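Tail spike protein gp49 (PDB 4RU4) serves as a phage LKA1 tailspike, an O-specific polysaccharide lyase that degrades the surface polysaccharide of Pseudomonas during virus entry. Local coordinates at residues B[544-549]-B[566-571]. Sequence-based numbering, arbitrary orientation.
Sequences PTVQVT and NPTSAS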
loop_
_atom_site.group_PDB
_atom_site.type_symbol
_atom_site.label_atom_id
_atom_site.label_comp_id
_atom_site.label_asym_id
_atom_site.label_seq_id
_atom_site.Cartn_x
_atom_site.Cartn_y
_atom_site.Cartn_z
ATOM N N PRO B 544 35.726 14.048 3.410
ATOM C CA PRO B 544 35.275 12.865 2.688
ATOM C C PRO B 544 36.443 12.129 2.027
ATOM O O PRO B 544 37.581 12.634 1.998
ATOM C CB PRO B 544 34.353 13.460 1.625
ATOM C CG PRO B 544 34.955 14.855 1.365
ATOM C CD PRO B 544 35.359 15.309 2.733
ATOM N N THR B 545 36.163 10.923 1.548
ATOM C CA THR B 545 37.121 10.160 0.757
ATOM C C THR B 545 37.115 10.719 -0.651
ATOM O O THR B 545 36.090 10.712 -1.308
ATOM C CB THR B 545 36.724 8.674 0.770
ATOM O OG1 THR B 545 36.654 8.245 2.143
ATOM C CG2 THR B 545 37.740 7.784 0.034
ATOM N N VAL B 546 38.263 11.237 -1.086
ATOM C CA VAL B 546 38.372 11.980 -2.346
ATOM C C VAL B 546 39.223 11.242 -3.391
ATOM O O VAL B 546 40.306 10.730 -3.062
ATOM C CB VAL B 546 39.029 13.369 -2.060
ATOM C CG1 VAL B 546 39.306 14.144 -3.360
ATOM C CG2 VAL B 546 38.117 14.188 -1.106
ATOM N N GLN B 547 38.744 11.183 -4.635
ATOM C CA GLN B 547 39.579 10.733 -5.762
ATOM C C GLN B 547 39.801 11.853 -6.758
ATOM O O GLN B 547 38.916 12.681 -6.983
ATOM C CB GLN B 547 38.928 9.541 -6.483
ATOM C CG GLN B 547 38.500 8.421 -5.536
ATOM C CD GLN B 547 39.686 7.723 -4.890
ATOM O OE1 GLN B 547 40.797 7.726 -5.425
ATOM N NE2 GLN B 547 39.444 7.092 -3.746
ATOM N N VAL B 548 40.995 11.903 -7.338
ATOM C CA VAL B 548 41.264 12.822 -8.425
ATOM C C VAL B 548 42.045 12.084 -9.520
ATOM O O VAL B 548 43.027 11.399 -9.233
ATOM C CB VAL B 548 42.089 14.057 -7.957
ATOM C CG1 VAL B 548 42.140 15.117 -9.074
ATOM C CG2 VAL B 548 41.521 14.669 -6.666
ATOM N N THR B 549 41.613 12.243 -10.763
ATOM C CA THR B 549 42.306 11.668 -11.905
ATOM C C THR B 549 42.422 12.705 -13.015
ATOM O O THR B 549 41.490 13.478 -13.244
ATOM C CB THR B 549 41.552 10.407 -12.421
ATOM O OG1 THR B 549 41.591 9.383 -11.414
ATOM C CG2 THR B 549 42.154 9.874 -13.723
ATOM N N ASN B 566 45.009 18.848 -2.117
ATOM C CA ASN B 566 45.694 19.308 -0.910
ATOM C C ASN B 566 45.457 20.783 -0.741
ATOM O O ASN B 566 45.920 21.533 -1.576
ATOM C CB ASN B 566 47.216 19.080 -1.016
ATOM C CG ASN B 566 47.944 19.442 0.282
ATOM O OD1 ASN B 566 47.328 19.477 1.357
ATOM N ND2 ASN B 566 49.251 19.679 0.203
ATOM N N PRO B 567 44.723 21.197 0.318
ATOM C CA PRO B 567 44.127 20.288 1.321
ATOM C C PRO B 567 42.757 19.731 0.914
ATOM O O PRO B 567 42.271 20.057 -0.187
ATOM C CB PRO B 567 43.910 21.200 2.519
ATOM C CG PRO B 567 43.569 22.558 1.864
ATOM C CD PRO B 567 44.517 22.623 0.671
ATOM N N THR B 568 42.179 18.897 1.793
ATOM C CA THR B 568 40.785 18.498 1.732
ATOM C C THR B 568 40.186 18.841 3.083
ATOM O O THR B 568 40.901 18.960 4.086
ATOM C CB THR B 568 40.570 16.970 1.449
ATOM O OG1 THR B 568 41.139 16.196 2.508
ATOM C CG2 THR B 568 41.222 16.529 0.113
ATOM N N SER B 569 38.869 19.007 3.103
ATOM C CA SER B 569 38.168 19.270 4.348
ATOM C C SER B 569 36.748 18.822 4.133
ATOM O O SER B 569 36.418 18.323 3.074
ATOM C CB SER B 569 38.176 20.764 4.669
ATOM O OG SER B 569 37.399 21.453 3.714
ATOM N N ALA B 570 35.898 19.031 5.130
ATOM C CA ALA B 570 34.492 18.676 5.014
ATOM C C ALA B 570 33.762 19.498 3.956
ATOM O O ALA B 570 32.747 19.057 3.416
ATOM C CB ALA B 570 33.783 18.827 6.382
ATOM N N SER B 571 34.266 20.693 3.652
ATOM C CA SER B 571 33.512 21.562 2.764
ATOM C C SER B 571 34.101 21.705 1.368
ATOM O O SER B 571 33.455 22.265 0.481
ATOM C CB SER B 571 33.372 22.951 3.392
ATOM O OG SER B 571 34.648 23.518 3.582
#
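With CG2 of V546 and CG2 of T568 each anti to its own carbonyl carbon, the two methyls meet 4.1 Å apart, the side chains pointing roughly opposite ways as they pass. The chi1 of 62° at T568 holds OG1 farther from the valine than the methyl is; there it hydrogen-bonds OD2 of D552 of the second subunit. Threonine suits this place because it faces V546 with its methyl and the second subunit with its hydroxyl, while the wholly aliphatic valine suits the buried side.

At the other end, the CD corner of the P544 ring approaches the carbonyl O of S569, 3.2 Å away, and lies 4.2 Å from CA of A570. The buried ring also touches A597 and I599 of strand 590-600; its CD, bonded to the ring nitrogen, is probably polarised enough to suit a carbonyl neighbour. S569 turns its side chain from the proline: OG accepts from N of S571 (3.2 Å), closing an ST turn, and is also hydrogen-bonded to N of G572. Serine suits the turn because its short hydroxyl reaches the N-H groups just after it.

Strand 545-551 pairs with 590-600, and 562-568 with 572-578, so this small contact bridges two sheets where strand 562-568 ends, consistent with the sandwich of an Ig-like domain.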